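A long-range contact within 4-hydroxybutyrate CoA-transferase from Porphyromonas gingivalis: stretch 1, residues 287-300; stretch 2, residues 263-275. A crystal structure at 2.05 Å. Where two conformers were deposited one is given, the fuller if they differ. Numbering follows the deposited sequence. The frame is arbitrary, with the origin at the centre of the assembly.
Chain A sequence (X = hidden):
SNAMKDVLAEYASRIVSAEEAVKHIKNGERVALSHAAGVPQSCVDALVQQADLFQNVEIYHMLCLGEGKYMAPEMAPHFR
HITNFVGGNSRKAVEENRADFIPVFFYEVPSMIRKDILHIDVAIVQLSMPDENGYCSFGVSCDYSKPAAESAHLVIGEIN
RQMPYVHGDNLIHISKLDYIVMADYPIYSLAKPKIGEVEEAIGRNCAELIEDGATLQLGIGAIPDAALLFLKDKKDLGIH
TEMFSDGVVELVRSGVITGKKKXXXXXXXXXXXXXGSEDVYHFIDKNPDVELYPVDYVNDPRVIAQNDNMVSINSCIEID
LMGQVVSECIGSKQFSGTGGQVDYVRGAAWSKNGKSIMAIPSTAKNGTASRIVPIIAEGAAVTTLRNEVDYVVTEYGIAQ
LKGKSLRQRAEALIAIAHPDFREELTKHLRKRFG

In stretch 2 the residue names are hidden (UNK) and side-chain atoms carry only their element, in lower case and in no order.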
# COMPACT_ATOMS: atom_id res chain seq x y z
N ASN A 287 25.61 2.10 -23.25
CA ASN A 287 26.34 1.89 -21.99
C ASN A 287 25.73 0.72 -21.25
O ASN A 287 24.62 0.83 -20.70
CB ASN A 287 26.29 3.17 -21.16
CG ASN A 287 27.05 3.06 -19.86
OD1 ASN A 287 27.41 1.97 -19.43
ND2 ASN A 287 27.29 4.21 -19.21
N PRO A 288 26.44 -0.42 -21.21
CA PRO A 288 25.80 -1.60 -20.60
C PRO A 288 25.65 -1.53 -19.09
O PRO A 288 25.01 -2.40 -18.52
CB PRO A 288 26.73 -2.76 -21.00
CG PRO A 288 28.03 -2.15 -21.31
CD PRO A 288 27.79 -0.72 -21.71
N ASP A 289 26.24 -0.54 -18.43
CA ASP A 289 26.04 -0.38 -17.00
C ASP A 289 24.71 0.31 -16.68
O ASP A 289 24.38 0.44 -15.52
CB ASP A 289 27.18 0.44 -16.38
CG ASP A 289 28.53 -0.27 -16.49
OD1 ASP A 289 28.53 -1.51 -16.60
OD2 ASP A 289 29.57 0.41 -16.49
N VAL A 290 23.99 0.77 -17.70
CA VAL A 290 22.68 1.38 -17.54
C VAL A 290 21.67 0.42 -18.14
O VAL A 290 21.79 0.06 -19.32
CB VAL A 290 22.55 2.73 -18.28
CG1 VAL A 290 21.13 3.31 -18.13
CG2 VAL A 290 23.60 3.73 -17.78
N GLU A 291 20.69 0.00 -17.33
CA GLU A 291 19.68 -0.92 -17.79
C GLU A 291 18.29 -0.40 -17.45
O GLU A 291 17.99 -0.12 -16.28
CB GLU A 291 19.92 -2.32 -17.19
CG GLU A 291 21.14 -2.99 -17.79
CD GLU A 291 21.43 -4.38 -17.23
OE1 GLU A 291 20.76 -4.82 -16.26
OE2 GLU A 291 22.38 -5.01 -17.73
N LEU A 292 17.47 -0.21 -18.48
CA LEU A 292 16.07 0.10 -18.27
C LEU A 292 15.24 -1.16 -18.41
O LEU A 292 15.53 -2.02 -19.25
CB LEU A 292 15.54 1.16 -19.22
CG LEU A 292 16.13 2.57 -19.13
CD1 LEU A 292 15.17 3.64 -19.67
CD2 LEU A 292 16.66 2.90 -17.72
N TYR A 293 14.21 -1.24 -17.55
CA TYR A 293 13.19 -2.30 -17.61
C TYR A 293 11.82 -1.64 -17.52
O TYR A 293 11.68 -0.51 -17.04
CB TYR A 293 13.34 -3.28 -16.46
CG TYR A 293 14.68 -3.97 -16.37
CD1 TYR A 293 15.76 -3.34 -15.78
CD2 TYR A 293 14.85 -5.26 -16.88
CE1 TYR A 293 16.99 -3.98 -15.69
CE2 TYR A 293 16.05 -5.90 -16.83
CZ TYR A 293 17.13 -5.28 -16.22
OH TYR A 293 18.35 -5.94 -16.18
N PRO A 294 10.78 -2.36 -17.97
CA PRO A 294 9.45 -1.82 -17.84
C PRO A 294 9.02 -1.63 -16.39
O PRO A 294 9.54 -2.27 -15.44
CB PRO A 294 8.56 -2.82 -18.59
CG PRO A 294 9.39 -4.01 -18.82
CD PRO A 294 10.82 -3.61 -18.74
N VAL A 295 8.08 -0.72 -16.21
CA VAL A 295 7.75 -0.25 -14.88
C VAL A 295 7.20 -1.36 -13.95
O VAL A 295 7.37 -1.29 -12.73
CB VAL A 295 6.83 0.99 -14.93
CG1 VAL A 295 5.40 0.62 -15.49
CG2 VAL A 295 6.77 1.67 -13.53
N ASP A 296 6.56 -2.40 -14.54
CA ASP A 296 6.03 -3.49 -13.74
C ASP A 296 7.14 -4.35 -13.16
O ASP A 296 6.88 -5.15 -12.27
CB ASP A 296 5.02 -4.36 -14.52
CG ASP A 296 5.59 -4.95 -15.80
OD1 ASP A 296 6.37 -4.28 -16.51
OD2 ASP A 296 5.19 -6.06 -16.12
N TYR A 297 8.37 -4.20 -13.65
CA TYR A 297 9.51 -4.81 -13.01
C TYR A 297 10.14 -3.85 -12.02
O TYR A 297 10.19 -4.13 -10.81
CB TYR A 297 10.52 -5.30 -14.07
CG TYR A 297 11.75 -5.94 -13.47
CD1 TYR A 297 11.72 -7.24 -12.99
CD2 TYR A 297 12.94 -5.22 -13.35
CE1 TYR A 297 12.85 -7.82 -12.42
CE2 TYR A 297 14.06 -5.79 -12.81
CZ TYR A 297 14.02 -7.09 -12.35
OH TYR A 297 15.13 -7.62 -11.80
N VAL A 298 10.56 -2.68 -12.50
CA VAL A 298 11.36 -1.74 -11.66
C VAL A 298 10.62 -1.24 -10.42
O VAL A 298 11.23 -1.16 -9.33
CB VAL A 298 11.92 -0.55 -12.46
CG1 VAL A 298 12.80 0.39 -11.56
CG2 VAL A 298 12.71 -1.05 -13.68
N ASN A 299 9.34 -0.91 -10.57
CA ASN A 299 8.58 -0.26 -9.51
C ASN A 299 7.78 -1.26 -8.67
O ASN A 299 7.01 -0.87 -7.80
CB ASN A 299 7.61 0.79 -10.10
CG ASN A 299 8.22 2.17 -10.28
OD1 ASN A 299 9.34 2.31 -10.79
ND2 ASN A 299 7.44 3.20 -9.95
N ASP A 300 7.90 -2.55 -8.96
CA ASP A 300 7.18 -3.54 -8.18
C ASP A 300 7.79 -3.54 -6.77
O ASP A 300 8.99 -3.74 -6.62
CB ASP A 300 7.34 -4.90 -8.79
CG ASP A 300 6.49 -5.95 -8.09
OD1 ASP A 300 6.26 -5.92 -6.86
OD2 ASP A 300 6.05 -6.83 -8.80
N UNK A 263 22.41 -5.90 -4.10
CA UNK A 263 22.06 -7.30 -4.04
C UNK A 263 21.16 -7.70 -5.21
O UNK A 263 20.84 -8.87 -5.35
c UNK A 263 22.43 -7.43 -1.56
o UNK A 263 20.30 -6.64 -2.55
c UNK A 263 21.38 -7.58 -2.71
N UNK A 264 20.75 -6.74 -6.02
CA UNK A 264 20.04 -7.01 -7.27
C UNK A 264 20.72 -6.17 -8.34
O UNK A 264 20.98 -5.01 -8.11
c UNK A 264 17.46 -8.64 -8.29
c UNK A 264 16.32 -6.35 -8.25
c UNK A 264 17.66 -7.09 -8.30
c UNK A 264 18.56 -6.62 -7.15
N UNK A 265 20.97 -6.76 -9.50
CA UNK A 265 21.62 -6.07 -10.59
C UNK A 265 22.87 -5.32 -10.14
O UNK A 265 22.94 -4.11 -10.32
n UNK A 265 17.47 -6.75 -12.24
c UNK A 265 19.44 -5.87 -11.84
c UNK A 265 18.33 -7.32 -13.07
c UNK A 265 18.15 -5.84 -11.46
n UNK A 265 19.53 -6.82 -12.85
c UNK A 265 20.64 -5.14 -11.31
N UNK A 266 23.84 -6.06 -9.57
CA UNK A 266 25.06 -5.44 -9.08
C UNK A 266 25.84 -4.78 -10.19
O UNK A 266 25.85 -5.26 -11.33
c UNK A 266 25.84 -6.60 -8.45
c UNK A 266 23.86 -7.52 -9.39
c UNK A 266 25.29 -7.81 -9.07
N UNK A 267 26.42 -3.62 -9.87
CA UNK A 267 27.17 -2.83 -10.83
C UNK A 267 26.36 -2.10 -11.88
O UNK A 267 26.94 -1.47 -12.76
N UNK A 268 25.04 -2.16 -11.82
CA UNK A 268 24.19 -1.55 -12.84
C UNK A 268 23.33 -0.44 -12.25
O UNK A 268 22.92 -0.54 -11.11
c UNK A 268 23.93 -3.88 -13.99
c UNK A 268 24.84 -3.63 -15.17
c UNK A 268 25.51 -4.93 -15.63
c UNK A 268 23.25 -2.59 -13.47
n UNK A 268 24.49 -5.98 -15.90
N UNK A 269 23.07 0.60 -13.05
CA UNK A 269 22.08 1.61 -12.72
C UNK A 269 20.78 1.16 -13.37
O UNK A 269 20.68 1.11 -14.59
se UNK A 269 24.50 4.83 -14.03
c UNK A 269 22.48 2.99 -13.27
c UNK A 269 23.81 3.54 -12.75
c UNK A 269 25.75 3.63 -14.92
N UNK A 270 19.79 0.83 -12.55
CA UNK A 270 18.51 0.30 -13.03
C UNK A 270 17.44 1.38 -12.83
O UNK A 270 17.37 2.00 -11.76
c UNK A 270 19.18 -2.05 -12.56
c UNK A 270 18.16 -0.96 -12.25
c UNK A 270 16.73 -1.42 -12.54
N UNK A 271 16.66 1.61 -13.88
CA UNK A 271 15.64 2.65 -13.92
C UNK A 271 14.55 2.19 -14.89
O UNK A 271 14.70 1.17 -15.53
c UNK A 271 16.25 4.01 -14.38
N UNK A 272 13.47 2.95 -15.00
CA UNK A 272 12.42 2.66 -15.97
C UNK A 272 12.28 3.75 -17.02
O UNK A 272 11.85 3.47 -18.12
c UNK A 272 10.32 3.48 -14.68
c UNK A 272 11.07 2.28 -15.29
o UNK A 272 10.23 1.59 -16.22
N UNK A 273 12.70 4.99 -16.70
CA UNK A 273 12.83 6.07 -17.68
C UNK A 273 13.94 7.03 -17.25
O UNK A 273 14.44 6.98 -16.10
c UNK A 273 10.35 7.41 -15.78
c UNK A 273 11.27 9.16 -17.14
c UNK A 273 9.92 8.34 -14.82
c UNK A 273 10.17 9.71 -15.01
c UNK A 273 11.03 7.81 -16.94
c UNK A 273 11.47 6.77 -17.98
c UNK A 273 10.86 10.13 -16.16
N UNK A 274 14.38 7.86 -18.20
CA UNK A 274 15.51 8.79 -17.97
C UNK A 274 15.20 10.13 -18.56
O UNK A 274 14.50 10.22 -19.57
c UNK A 274 18.35 6.39 -19.10
c UNK A 274 17.26 6.91 -18.18
c UNK A 274 16.78 8.27 -18.64
c UNK A 274 17.72 6.95 -16.70
N UNK A 275 15.71 11.18 -17.92
CA UNK A 275 15.63 12.54 -18.45
C UNK A 275 16.74 13.41 -17.86
O UNK A 275 17.04 13.30 -16.67
c UNK A 275 14.12 14.58 -18.61
c UNK A 275 14.26 13.15 -18.13
c UNK A 275 11.44 13.64 -17.88
se UNK A 275 12.28 15.16 -18.70

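Position 263 carries three side-chain atoms, a carbon bearing one oxygen and one carbon, and lies beyond reach of stretch 1. A beta-branched hydroxyl side chain of this size is Thr-263.

Position 264 has four carbons forked at the second. One terminal carbon lies 4.0 Å from Tyr-297 OH. The fork is the leucine pattern, and the residue is Leu-264.

At position 265 one carbon leads into a five-membered ring of three carbons and two nitrogens, and one ring nitrogen lies 2.5 Å from Tyr-297 OH. Only histidine has such a ring, so this is His-265. The contact from NE2 is a short hydrogen bond in which either atom could be the donor. The hydroxyl lies at the ring edge, near its plane, as a ring-nitrogen bond requires. Over one face of the imidazole sits Tyr-293 CE1; the two rings are oblique, with planes at 34° and centroids 5.2 Å apart.

Position 266 has three carbons closing a ring onto the backbone nitrogen, hence Pro-266; it does not touch stretch 1.

Position 267 has no side-chain atoms, and its phi of 73° by itself favours glycine. Gly-267 occupies the third place of a type II turn running from His-265 to position 268.

Position 268 shows four carbons in a row ending in nitrogen, and the terminal nitrogen lies 3.0 Å from Glu-291 OE2: Lys-268. The contact from NZ is a salt bridge that includes a hydrogen bond, while CD packs 3.6 Å from Pro-288 O.

Position 269 holds two carbons, a selenium and a last carbon, unbranched; the last carbon lies 3.6 Å from Val-290 CG2. This is selenomethionine, Met-269 in the sequence, and that last carbon is CE. Its backbone N donates to Asp-289 O at 2.8 Å.

Position 270 has one carbon carrying two more, and one branch carbon lies 3.9 Å from Tyr-293 CD1, so it is Val-270. The same atom, CG1, is 4.2 Å from Val-298 CG2.

Position 271 has a single carbon, CB, 3.5 Å from Leu-292 CD2; it is Ala-271.

Position 272 again has a carbon carrying one oxygen and one carbon. The oxygen is 2.7 Å from Tyr-293 O and donates to it, identifying a hydroxyl and Thr-272. OG1 is also 3.2 Å from Val-295 N, but the angle is too poor for a hydrogen bond.

Position 273 has one carbon and a six-carbon ring without oxygen; its CA-to-CB bond points away from stretch 1. It is Phe-273.

Position 274 has four carbons forked at the second, the forking carbon 4.1 Å from Leu-292 CD2: Leu-274.

Position 275 repeats the two carbons, selenium and carbon, out of reach: selenomethionine, Met-275.

The contact works as a parallel strand pairing, the axes inclined by 20°. Glu-291 N to Met-269 O (3.0 Å), Ala-271 N to Glu-291 O (3.2 Å) and Tyr-293 N to Ala-271 O (3.2 Å) continue the ladder begun at Asp-289. Val-290, Leu-292, Met-269 and Ala-271 share one face; Glu-291 and Val-270 share the other. There Tyr-293 OH donates to Glu-291 OE1 (2.7 Å), linking the Lys-268 salt bridge to the tyrosine beside His-265.

Stretch 2, residues 263-275: TLHPGKMVATFLM
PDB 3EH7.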